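Local coordinates for protein phenylalanine--tRNA ligase beta subunit (Pyrococcus horikoshii, PDB 2CXI) that forms, with the alpha subunit, the tetrameric synthetase that charges tRNA(Phe) with phenylalanine at the expense of ATP, and carries its amino acid-editing domain, at residues Ser61-Arg67 with Thr252-Arg257; Tyr106-Leu112 with Gly258-Val264; Leu114-Leu119 with Arg223-Asp227; Leu125-Ile129 with Ala141-Phe145; Leu247-Thr252 with Thr275-Thr279. All coordinates share one frame. Residues are numbered along the deposited sequence.

How the contacts relate
Following the chain from the N terminus shows how contacts of very different sequence span interlock in one fold. Contact 1 opens at Ser-61 and closes at Thr-252, bringing helix 62-72 to helix 240-255. Contact 2 opens inside that span, at Tyr-106, but closes beyond it, so the two cross; contact 2 pairs strands 103-110 and 260-267. Contact 3, from Leu-114 to Arg-223, falls wholly within both and ties the start of helix 116-133 to a loop; contact 4, shorter still, lies within contact 3 and seats that helix on strand 140-146. Contact 5 opens on helix 240-255, shares Thr-252 with contact 1, crosses contacts 1 and 2, and closes at the loop following strand 272-275.

Contact 1: residues Ser61-Arg67 with Thr252-Arg257; sequences SAEGVAR and TALAER
Residues 62-67 begin helix 62-72, with Ser-61 at its N-cap, and 252-255 belong to the C-terminal part of helix 240-255, from which the backbone runs on through Glu-256 to Arg-257. The backbones come nearest at Glu-63 and Ala-253, whose CA atoms are 5.2 Å and CB atoms 3.8 Å apart. Glu-63 (chi1 m, chi2 p) folds over Ala-253, its CG 3.3 Å from Ala-253 O. Its carboxylate is held from both segments: Glu-63 OE1 accepts from Ser-61 OG at 2.6 Å, while OE2 forms a salt bridge with Arg-257, 2.8 Å from NE and 3.0 Å from NH1. Arg-67 (t, t, p) lays its CD 3.4 Å from Glu-256 OE2. One water donates to Glu-63 O (2.8 Å) and Glu-256 OE1 (2.6 Å); another accepts from Arg-67 NH2 (3.0 Å) and donates to Thr-252 OG1 (3.3 Å), a hydroxyl also bonded to Asn-248 O. A buried salt bridge and two waters thus join helix 62-72 to the B3/4 region. Around it, Asp-10 on helix 8-15 gives Arg-257 a second salt bridge, Lys-70 pairs with Glu-256, Phe-328 makes a cation-pi contact with Arg-67, and Gln-121 of helix 116-133 closes over Ser-61 and Glu-63.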
# COMPACT_ATOMS: atom_id res chain seq x y z
N SER A 61 2.77 16.11 37.41
CA SER A 61 2.87 14.68 37.60
C SER A 61 4.20 14.34 38.24
O SER A 61 5.11 15.19 38.28
CB SER A 61 2.75 13.93 36.24
OG SER A 61 3.94 14.16 35.48
N ALA A 62 4.34 13.08 38.64
CA ALA A 62 5.61 12.60 39.24
C ALA A 62 6.79 12.84 38.32
O ALA A 62 7.90 13.20 38.76
CB ALA A 62 5.53 11.10 39.55
N GLU A 63 6.56 12.61 37.01
CA GLU A 63 7.67 12.73 36.06
C GLU A 63 8.19 14.16 36.03
O GLU A 63 9.41 14.39 36.00
CB GLU A 63 7.26 12.27 34.63
CG GLU A 63 6.75 10.83 34.55
CD GLU A 63 5.26 10.68 34.86
OE1 GLU A 63 4.59 11.66 35.24
OE2 GLU A 63 4.73 9.58 34.70
N GLY A 64 7.27 15.12 35.98
CA GLY A 64 7.63 16.54 35.88
C GLY A 64 8.25 17.06 37.17
O GLY A 64 9.19 17.87 37.16
N VAL A 65 7.72 16.58 38.30
CA VAL A 65 8.26 16.93 39.63
C VAL A 65 9.71 16.42 39.83
O VAL A 65 10.61 17.17 40.26
CB VAL A 65 7.32 16.40 40.73
CG1 VAL A 65 7.95 16.61 42.15
CG2 VAL A 65 5.99 17.09 40.64
N ALA A 66 9.93 15.14 39.48
CA ALA A 66 11.24 14.50 39.57
C ALA A 66 12.21 15.22 38.66
O ALA A 66 13.37 15.42 39.00
CB ALA A 66 11.13 13.04 39.17
N ARG A 67 11.74 15.61 37.49
CA ARG A 67 12.61 16.29 36.52
C ARG A 67 13.10 17.61 37.14
O ARG A 67 14.29 17.86 37.20
CB ARG A 67 11.84 16.52 35.20
CG ARG A 67 12.67 17.03 33.99
CD ARG A 67 11.84 16.85 32.70
NE ARG A 67 10.57 17.55 32.85
CZ ARG A 67 9.41 17.19 32.31
NH1 ARG A 67 9.31 16.12 31.51
NH2 ARG A 67 8.35 17.95 32.55
N THR A 252 7.04 13.91 26.92
CA THR A 252 8.23 14.12 27.73
C THR A 252 8.10 13.49 29.11
O THR A 252 9.09 13.02 29.65
CB THR A 252 8.68 15.61 27.81
OG1 THR A 252 7.63 16.41 28.37
CG2 THR A 252 8.93 16.20 26.37
N ALA A 253 6.89 13.43 29.65
CA ALA A 253 6.71 12.67 30.90
C ALA A 253 7.09 11.19 30.68
O ALA A 253 7.81 10.59 31.47
CB ALA A 253 5.28 12.82 31.41
N LEU A 254 6.61 10.61 29.57
CA LEU A 254 6.94 9.22 29.22
C LEU A 254 8.40 8.99 28.87
O LEU A 254 8.98 7.94 29.21
CB LEU A 254 5.97 8.69 28.13
CG LEU A 254 4.49 8.56 28.51
CD1 LEU A 254 3.62 8.07 27.33
CD2 LEU A 254 4.29 7.64 29.75
N ALA A 255 9.05 9.99 28.27
CA ALA A 255 10.51 9.92 28.08
C ALA A 255 11.27 9.77 29.41
O ALA A 255 12.32 9.10 29.48
CB ALA A 255 11.01 11.11 27.29
N GLU A 256 10.73 10.36 30.48
CA GLU A 256 11.37 10.21 31.83
C GLU A 256 11.32 8.79 32.36
O GLU A 256 12.08 8.43 33.27
CB GLU A 256 10.71 11.12 32.89
CG GLU A 256 10.98 12.60 32.70
CD GLU A 256 12.44 13.00 32.88
OE1 GLU A 256 13.10 12.62 33.88
OE2 GLU A 256 12.93 13.69 31.99
N ARG A 257 10.40 7.99 31.82
CA ARG A 257 10.28 6.56 32.11
C ARG A 257 11.00 5.68 31.05
O ARG A 257 10.74 4.48 30.95
CB ARG A 257 8.78 6.17 32.17
CG ARG A 257 7.97 7.10 33.11
CD ARG A 257 6.80 6.42 33.74
NE ARG A 257 6.13 7.21 34.79
CZ ARG A 257 6.39 7.13 36.09
NH1 ARG A 257 5.71 7.89 36.92
NH2 ARG A 257 7.35 6.35 36.55
O HOH W 1 11.62 12.60 36.00
O HOH W 2 6.12 16.33 31.27

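Contact 2: residues Tyr106-Leu112 with Gly258-Val264; sequences YAIVEGL and GGKIRSV
From Tyr-106 the strand runs antiparallel to 260-264 in the mixed sheet of the B3/4 editing region; the axes of strands 106-110 and 260-264 lie 4.6 Å apart at 151°. Tyr-106 CB rests 3.6 Å from Val-264 CG2. Ala-107 faces Leu-247 and Val-251 of helix 240-255. Ile-108 and Arg-262 are a hydrogen-bonded pair: Ile-108 N to Arg-262 O is 3.1 Å, Arg-262 N to Ile-108 O 2.7 Å. Val-109 opposes Ile-261 as a non-hydrogen-bonded pair, CA atoms 4.5 Å apart. Glu-110 and Lys-260 bond both ways, N to O, at 2.8 Å each, and Glu-110 OE1 makes a salt bridge with Arg-262 NE at 3.6 Å. One water lies 2.6 Å from Gly-111 O and 2.7 Å from Gly-258 O, in the Schellman motif that ends helix 240-255. Leu-112 CD2 meets Gly-259 CA at 3.7 Å. Three pairs thus fix the register; the Val-109/Ile-261 face meets helix 240-255, while the other goes from apolar at Ile-108 to charged at Glu-110 and Arg-262.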
# COMPACT_ATOMS: atom_id res chain seq x y z
N TYR A 106 -0.72 13.84 17.47
CA TYR A 106 -0.49 12.44 17.80
C TYR A 106 0.99 12.15 18.07
O TYR A 106 1.88 12.79 17.52
CB TYR A 106 -0.99 11.53 16.65
CG TYR A 106 -2.44 11.87 16.32
CD1 TYR A 106 -3.49 11.23 16.99
CD2 TYR A 106 -2.75 12.89 15.42
CE1 TYR A 106 -4.82 11.60 16.76
CE2 TYR A 106 -4.05 13.26 15.19
CZ TYR A 106 -5.07 12.62 15.87
OH TYR A 106 -6.34 13.03 15.64
N ALA A 107 1.22 11.11 18.87
CA ALA A 107 2.56 10.61 19.08
C ALA A 107 2.52 9.13 19.42
O ALA A 107 1.50 8.59 19.88
CB ALA A 107 3.29 11.44 20.18
N ILE A 108 3.65 8.48 19.18
CA ILE A 108 3.88 7.14 19.67
C ILE A 108 5.05 7.20 20.62
O ILE A 108 6.05 7.84 20.35
CB ILE A 108 4.15 6.17 18.48
CG1 ILE A 108 2.91 6.05 17.62
CG2 ILE A 108 4.63 4.75 19.00
CD1 ILE A 108 3.20 5.55 16.17
N VAL A 109 4.93 6.52 21.74
CA VAL A 109 6.07 6.38 22.66
C VAL A 109 6.35 4.87 22.84
O VAL A 109 5.46 4.12 23.30
CB VAL A 109 5.80 7.05 24.02
CG1 VAL A 109 7.04 6.95 24.94
CG2 VAL A 109 5.44 8.50 23.84
N GLU A 110 7.56 4.42 22.48
CA GLU A 110 7.87 2.96 22.47
C GLU A 110 8.74 2.55 23.64
O GLU A 110 9.43 3.40 24.19
CB GLU A 110 8.60 2.57 21.17
CG GLU A 110 7.71 2.75 19.96
CD GLU A 110 8.39 2.35 18.66
OE1 GLU A 110 9.61 2.41 18.60
OE2 GLU A 110 7.68 1.99 17.70
N GLY A 111 8.73 1.26 23.98
CA GLY A 111 9.75 0.66 24.88
C GLY A 111 9.48 0.95 26.34
O GLY A 111 10.41 1.02 27.16
N LEU A 112 8.21 1.13 26.69
CA LEU A 112 7.86 1.43 28.05
C LEU A 112 7.76 0.12 28.82
O LEU A 112 7.36 -0.91 28.26
CB LEU A 112 6.54 2.20 28.11
CG LEU A 112 6.65 3.66 27.60
CD1 LEU A 112 5.27 4.19 27.26
CD2 LEU A 112 7.35 4.60 28.60
N GLY A 258 11.88 6.28 30.24
CA GLY A 258 12.66 5.50 29.28
C GLY A 258 11.96 5.35 27.94
O GLY A 258 12.51 4.71 27.02
N GLY A 259 10.77 5.93 27.79
CA GLY A 259 10.05 5.90 26.50
C GLY A 259 10.82 6.54 25.35
O GLY A 259 11.46 7.59 25.49
N LYS A 260 10.73 5.92 24.18
CA LYS A 260 11.36 6.48 22.96
C LYS A 260 10.27 7.13 22.11
O LYS A 260 9.32 6.48 21.71
CB LYS A 260 12.17 5.38 22.22
CG LYS A 260 13.29 4.80 23.17
CD LYS A 260 14.08 3.65 22.54
CE LYS A 260 15.16 3.13 23.53
NZ LYS A 260 15.34 1.63 23.37
N ILE A 261 10.40 8.44 21.88
CA ILE A 261 9.30 9.22 21.30
C ILE A 261 9.41 9.13 19.78
O ILE A 261 10.48 9.34 19.21
CB ILE A 261 9.43 10.70 21.71
CG1 ILE A 261 9.37 10.84 23.22
CG2 ILE A 261 8.33 11.56 21.01
CD1 ILE A 261 9.68 12.30 23.70
N ARG A 262 8.29 8.82 19.15
CA ARG A 262 8.26 8.61 17.70
C ARG A 262 7.22 9.55 17.15
O ARG A 262 6.11 9.63 17.70
CB ARG A 262 7.86 7.16 17.39
CG ARG A 262 8.86 6.12 17.92
CD ARG A 262 10.26 6.37 17.36
NE ARG A 262 11.29 5.46 17.82
CZ ARG A 262 12.40 5.83 18.46
NH1 ARG A 262 12.61 7.13 18.78
NH2 ARG A 262 13.29 4.92 18.79
N SER A 263 7.56 10.29 16.09
CA SER A 263 6.64 11.25 15.52
C SER A 263 5.71 10.56 14.53
O SER A 263 6.01 9.49 14.00
CB SER A 263 7.38 12.40 14.82
OG SER A 263 8.11 11.95 13.72
N VAL A 264 4.56 11.19 14.29
CA VAL A 264 3.64 10.68 13.30
C VAL A 264 3.34 11.82 12.32
O VAL A 264 3.52 13.02 12.65
CB VAL A 264 2.35 9.97 13.90
CG1 VAL A 264 2.55 9.38 15.32
CG2 VAL A 264 1.13 10.80 13.82
O HOH W 3 12.65 2.04 26.42

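Contact 3: residues Leu114-Leu119 with Arg223-Asp227; sequences LDEDSL and RVTTD
A capping box begins helix 116-133 here, and a loop of the B3/4 editing region, 223-227, containing an ST turn, lies against it at the surface. The backbones approach at Leu-114 and Thr-226, whose CA atoms are 4.8 Å apart. Within each segment, hydrogen bonds set the shape. Asp-115, the N-cap (chi1 p), accepts from Ser-118 N at OD1 (3.0 Å), and Ser-118 OG accepts from Asp-115 N (2.9 Å); Asp-115 OD2 also makes a salt bridge to Arg-13 of helix 8-15. Across the way, Thr-225 OG1 (chi1 p) accepts from Asp-227 N at 3.0 Å, closing the ST turn. Between the segments the direct contacts are mainly apolar. Val-224 CG1 sits 3.7 Å from Leu-119 CD1 and 4.1 Å from Leu-114 CD1, with Leu-119 in t, p and Leu-114 in m, t. Thr-226 turns its methyl to the helix start: CG2 is 3.8 Å from Leu-119 CD2 and 3.8 Å from Asp-115 C. Leu-114 CD1 also reaches Thr-225 O at 3.6 Å. The polar link across the gap is made through solvent: a single water accepts from Leu-114 N at 2.8 Å and donates to Thr-226 O at 2.6 Å.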
# COMPACT_ATOMS: atom_id res chain seq x y z
N LEU A 114 5.52 -0.55 31.99
CA LEU A 114 4.58 0.11 32.87
C LEU A 114 4.34 -0.70 34.14
O LEU A 114 4.66 -1.88 34.21
CB LEU A 114 3.24 0.42 32.16
CG LEU A 114 3.41 1.20 30.86
CD1 LEU A 114 2.00 1.36 30.25
CD2 LEU A 114 4.09 2.57 31.18
N ASP A 115 3.82 -0.02 35.16
CA ASP A 115 3.37 -0.68 36.39
C ASP A 115 2.28 0.16 36.99
O ASP A 115 1.84 1.16 36.38
CB ASP A 115 4.52 -0.91 37.39
CG ASP A 115 5.40 0.35 37.61
OD1 ASP A 115 4.88 1.46 37.83
OD2 ASP A 115 6.65 0.29 37.63
N GLU A 116 1.82 -0.23 38.19
CA GLU A 116 0.70 0.49 38.80
C GLU A 116 1.00 1.99 38.93
O GLU A 116 0.14 2.80 38.64
CB GLU A 116 0.34 -0.08 40.19
CG GLU A 116 -0.53 -1.35 40.14
CD GLU A 116 -0.75 -1.98 41.52
OE1 GLU A 116 -0.63 -1.24 42.55
OE2 GLU A 116 -1.04 -3.22 41.57
N ASP A 117 2.19 2.33 39.43
CA ASP A 117 2.55 3.74 39.63
C ASP A 117 2.63 4.54 38.31
O ASP A 117 2.07 5.63 38.22
CB ASP A 117 3.87 3.85 40.36
CG ASP A 117 3.71 3.68 41.90
OD1 ASP A 117 2.58 3.51 42.40
OD2 ASP A 117 4.70 3.74 42.66
N SER A 118 3.36 4.02 37.34
CA SER A 118 3.49 4.75 36.05
C SER A 118 2.18 4.84 35.29
O SER A 118 1.84 5.89 34.73
CB SER A 118 4.61 4.20 35.17
OG SER A 118 4.50 2.82 34.93
N LEU A 119 1.39 3.77 35.30
CA LEU A 119 0.08 3.82 34.64
C LEU A 119 -0.89 4.81 35.31
O LEU A 119 -1.64 5.55 34.65
CB LEU A 119 -0.55 2.42 34.61
CG LEU A 119 -1.83 2.23 33.81
CD1 LEU A 119 -1.62 2.76 32.35
CD2 LEU A 119 -2.19 0.69 33.90
N ARG A 223 -6.87 -0.93 24.42
CA ARG A 223 -6.77 -0.73 25.88
C ARG A 223 -5.34 -0.78 26.42
O ARG A 223 -4.56 -1.66 26.06
CB ARG A 223 -7.67 -1.73 26.62
CG ARG A 223 -9.13 -1.49 26.29
CD ARG A 223 -9.75 -0.31 27.04
NE ARG A 223 -9.63 -0.40 28.51
CZ ARG A 223 -10.39 -1.17 29.27
NH1 ARG A 223 -11.33 -1.94 28.75
NH2 ARG A 223 -10.22 -1.16 30.59
N VAL A 224 -4.98 0.21 27.23
CA VAL A 224 -3.68 0.26 27.89
C VAL A 224 -3.72 -0.52 29.22
O VAL A 224 -4.60 -0.31 30.05
CB VAL A 224 -3.22 1.72 28.20
CG1 VAL A 224 -1.83 1.75 28.83
CG2 VAL A 224 -3.24 2.61 26.93
N THR A 225 -2.76 -1.41 29.40
CA THR A 225 -2.63 -2.15 30.66
C THR A 225 -1.18 -2.00 31.13
O THR A 225 -0.36 -1.39 30.44
CB THR A 225 -2.97 -3.67 30.48
OG1 THR A 225 -1.95 -4.29 29.71
CG2 THR A 225 -4.29 -3.91 29.66
N THR A 226 -0.83 -2.57 32.29
CA THR A 226 0.60 -2.60 32.67
C THR A 226 1.45 -3.48 31.73
O THR A 226 2.68 -3.41 31.79
CB THR A 226 0.80 -3.06 34.14
OG1 THR A 226 0.21 -4.36 34.28
CG2 THR A 226 0.02 -2.17 35.11
N ASP A 227 0.83 -4.31 30.86
CA ASP A 227 1.58 -5.06 29.83
C ASP A 227 1.87 -4.24 28.57
O ASP A 227 2.69 -4.64 27.71
CB ASP A 227 0.85 -6.33 29.44
CG ASP A 227 0.81 -7.34 30.57
OD1 ASP A 227 1.81 -7.46 31.30
OD2 ASP A 227 -0.20 -8.02 30.83
O HOH W 4 4.59 -2.55 30.31

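Contact 4: residues Leu125-Ile129 with Ala141-Phe145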
# COMPACT_ATOMS: atom_id res chain seq x y z
N LEU A 125 -2.37 12.46 34.91
CA LEU A 125 -1.86 13.58 34.10
C LEU A 125 -2.80 13.91 32.93
O LEU A 125 -3.15 15.08 32.66
CB LEU A 125 -0.42 13.33 33.64
CG LEU A 125 0.24 14.47 32.83
CD1 LEU A 125 0.30 15.76 33.63
CD2 LEU A 125 1.63 14.03 32.38
N GLN A 126 -3.29 12.87 32.30
CA GLN A 126 -4.30 13.00 31.26
C GLN A 126 -5.53 13.76 31.79
O GLN A 126 -6.00 14.73 31.18
CB GLN A 126 -4.57 11.58 30.73
CG GLN A 126 -5.78 11.32 30.00
CD GLN A 126 -5.80 9.86 29.51
OE1 GLN A 126 -6.40 9.58 28.51
NE2 GLN A 126 -5.13 8.96 30.23
N GLU A 127 -6.01 13.39 32.98
CA GLU A 127 -7.15 14.07 33.57
C GLU A 127 -6.80 15.48 34.03
O GLU A 127 -7.59 16.39 33.83
CB GLU A 127 -7.71 13.27 34.76
CG GLU A 127 -8.20 11.87 34.39
CD GLU A 127 -8.47 10.94 35.59
OE1 GLU A 127 -8.23 11.32 36.78
OE2 GLU A 127 -8.93 9.80 35.34
N LYS A 128 -5.67 15.66 34.70
CA LYS A 128 -5.32 17.02 35.22
C LYS A 128 -5.10 18.00 34.08
O LYS A 128 -5.56 19.15 34.14
CB LYS A 128 -4.07 16.97 36.09
CG LYS A 128 -4.20 16.06 37.31
CD LYS A 128 -5.20 16.60 38.36
CE LYS A 128 -5.55 15.49 39.34
NZ LYS A 128 -6.39 16.02 40.50
N ILE A 129 -4.42 17.58 33.01
CA ILE A 129 -4.30 18.49 31.86
C ILE A 129 -5.67 18.86 31.28
O ILE A 129 -5.96 20.04 31.02
CB ILE A 129 -3.36 17.91 30.74
CG1 ILE A 129 -1.91 17.79 31.28
CG2 ILE A 129 -3.44 18.82 29.48
CD1 ILE A 129 -0.97 17.15 30.33
N ALA A 141 -8.41 17.45 25.10
CA ALA A 141 -8.79 16.11 25.58
C ALA A 141 -7.70 15.14 25.12
O ALA A 141 -7.22 15.25 23.99
CB ALA A 141 -10.18 15.70 25.00
N ILE A 142 -7.28 14.25 26.01
CA ILE A 142 -6.15 13.36 25.72
C ILE A 142 -6.64 11.95 25.76
O ILE A 142 -7.25 11.51 26.76
CB ILE A 142 -4.98 13.56 26.75
CG1 ILE A 142 -4.46 15.00 26.68
CG2 ILE A 142 -3.81 12.49 26.55
CD1 ILE A 142 -3.70 15.47 27.98
N GLY A 143 -6.34 11.22 24.70
CA GLY A 143 -6.52 9.76 24.70
C GLY A 143 -5.17 9.02 24.69
O GLY A 143 -4.17 9.49 24.08
N ILE A 144 -5.13 7.87 25.37
CA ILE A 144 -3.95 6.98 25.32
C ILE A 144 -4.39 5.57 24.99
O ILE A 144 -5.43 5.09 25.47
CB ILE A 144 -3.18 7.02 26.65
CG1 ILE A 144 -2.66 8.43 26.91
CG2 ILE A 144 -1.98 6.12 26.57
CD1 ILE A 144 -2.25 8.62 28.38
N PHE A 145 -3.59 4.91 24.16
CA PHE A 145 -3.94 3.63 23.54
C PHE A 145 -2.73 2.72 23.44
O PHE A 145 -1.61 3.21 23.30
CB PHE A 145 -4.58 3.83 22.14
CG PHE A 145 -5.79 4.76 22.17
CD1 PHE A 145 -5.62 6.13 21.96
CD2 PHE A 145 -7.06 4.27 22.53
CE1 PHE A 145 -6.73 7.02 22.04
CE2 PHE A 145 -8.17 5.14 22.60
CZ PHE A 145 -8.00 6.51 22.34
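Taken in order, strand 141-145 shows how alternation lets one edge of a sheet serve two neighbours. Ala-141 turns its methyl away from helix 125-129, and its backbone bonds to Thr-236 of strand 231-237. Ile-142 points at the helix and is the main apolar contact: its CD1 meets Ile-129 CG2 at 3.7 Å, and its CB lies 4.0 Å from Gln-126 CG. Gly-143 comes next, where a CB would point away from the helix and clash with the ring of Phe-145. Ile-144 faces the helix again, beside the extended side chain of Gln-126, and also touches Met-250 of helix 240-255, a selenomethionine. The axes of segments 125-129 and 141-145 run nearly antiparallel, at 167° and 7.9 Å, as expected where a helix returns across the sheet in a beta-alpha-beta crossover; here it joins strands 103-110 and 140-146, with strand 231-237 between them. The chemistry implies a seam that is apolar from Ile-129 to Ile-142 and covered by the aliphatic part of Gln-126.

Contact 5: residues Leu247-Thr252 with Thr275-Thr279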
# COMPACT_ATOMS: atom_id res chain seq x y z
N LEU A 247 0.40 17.60 24.23
CA LEU A 247 1.07 16.40 23.69
C LEU A 247 2.55 16.37 24.13
O LEU A 247 3.08 15.32 24.52
CB LEU A 247 1.02 16.46 22.15
CG LEU A 247 1.69 15.27 21.44
CD1 LEU A 247 0.81 13.97 21.69
CD2 LEU A 247 1.87 15.56 19.92
N ASN A 248 3.20 17.54 24.07
CA ASN A 248 4.57 17.66 24.47
C ASN A 248 4.76 17.28 25.93
O ASN A 248 5.73 16.60 26.26
CB ASN A 248 5.10 19.07 24.20
CG ASN A 248 5.20 19.39 22.66
OD1 ASN A 248 5.43 20.56 22.26
ND2 ASN A 248 5.09 18.38 21.85
N VAL A 249 3.87 17.77 26.80
CA VAL A 249 3.91 17.39 28.21
C VAL A 249 3.79 15.84 28.36
O VAL A 249 4.59 15.21 29.04
CB VAL A 249 2.82 18.17 29.01
CG1 VAL A 249 2.61 17.56 30.41
CG2 VAL A 249 3.20 19.68 29.09
N MSE A 250 2.80 15.24 27.70
CA MSE A 250 2.56 13.77 27.77
C MSE A 250 3.79 12.97 27.34
O MSE A 250 4.20 12.05 28.04
CB MSE A 250 1.38 13.32 26.89
CG MSE A 250 -0.01 13.78 27.33
SE MSE A 250 -0.52 13.12 29.19
CE MSE A 250 0.15 11.34 29.13
N VAL A 251 4.34 13.28 26.16
CA VAL A 251 5.47 12.48 25.66
C VAL A 251 6.78 12.69 26.43
O VAL A 251 7.56 11.76 26.55
CB VAL A 251 5.72 12.69 24.11
CG1 VAL A 251 4.44 12.45 23.30
CG2 VAL A 251 6.27 14.10 23.80
N THR A 252 7.04 13.91 26.92
CA THR A 252 8.23 14.12 27.73
C THR A 252 8.10 13.49 29.11
O THR A 252 9.09 13.02 29.65
CB THR A 252 8.68 15.61 27.81
OG1 THR A 252 7.63 16.41 28.37
CG2 THR A 252 8.93 16.20 26.37
N THR A 275 4.11 15.47 14.18
CA THR A 275 4.01 15.67 15.66
C THR A 275 4.57 14.47 16.46
O THR A 275 4.53 13.35 15.94
CB THR A 275 2.54 15.98 16.11
OG1 THR A 275 1.73 14.86 15.83
CG2 THR A 275 1.89 17.11 15.29
N PRO A 276 5.10 14.65 17.69
CA PRO A 276 5.31 15.96 18.33
C PRO A 276 6.49 16.70 17.74
O PRO A 276 7.40 16.10 17.13
CB PRO A 276 5.66 15.58 19.80
CG PRO A 276 6.42 14.22 19.63
CD PRO A 276 5.65 13.53 18.50
N ASP A 277 6.47 18.00 17.90
CA ASP A 277 7.62 18.83 17.56
C ASP A 277 8.25 19.32 18.84
O ASP A 277 7.69 20.20 19.49
CB ASP A 277 7.14 20.01 16.74
CG ASP A 277 8.27 20.96 16.32
OD1 ASP A 277 9.46 20.79 16.70
OD2 ASP A 277 8.01 21.93 15.59
N LEU A 278 9.41 18.78 19.20
CA LEU A 278 10.03 19.14 20.46
C LEU A 278 11.24 20.06 20.26
O LEU A 278 12.11 20.14 21.13
CB LEU A 278 10.43 17.89 21.22
CG LEU A 278 9.24 17.01 21.68
CD1 LEU A 278 9.84 15.82 22.40
CD2 LEU A 278 8.27 17.74 22.63
N THR A 279 11.28 20.77 19.12
CA THR A 279 12.30 21.80 18.90
C THR A 279 12.30 22.80 20.08
O THR A 279 11.25 23.37 20.39
CB THR A 279 11.94 22.57 17.62
OG1 THR A 279 11.98 21.67 16.52
CG2 THR A 279 12.99 23.65 17.30
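A loop with a cis-proline, where the chain passes from strand 272-275 of the editing region's sheet toward strand 281-286, packs here against helix 240-255. The peptide bond between Thr-275 and Pro-276 is cis, and the proline ring faces the helix. Leu-247 CD2 lies 3.8 Å from Pro-276 CB and 3.9 Å from Thr-275 CB. One turn on, Val-251 CG2 spans the two apolar residues of the loop, 4.2 Å from Pro-276 CG and 4.2 Å from Leu-278 CD1, and Thr-252 CG2 adds a contact to Leu-278 CD1 at 4.1 Å. The side chain of Asn-248 lies alongside Pro-276 and Leu-278. Some polar groups bond locally: Thr-252 OG1 donates to Asn-248 O (2.8 Å), and Asp-277 OD1 accepts from Thr-279 N (3.0 Å) in an Asx turn and from Thr-279 OG1 (2.7 Å), whereas Thr-275 OG1 bonds to Tyr-106 O of strand 103-110. With direct hydrogen bonds between the segments absent, the fit rests on apolar burial: Pro-276 and Leu-278 lie against Leu-247, Val-251 and Thr-252.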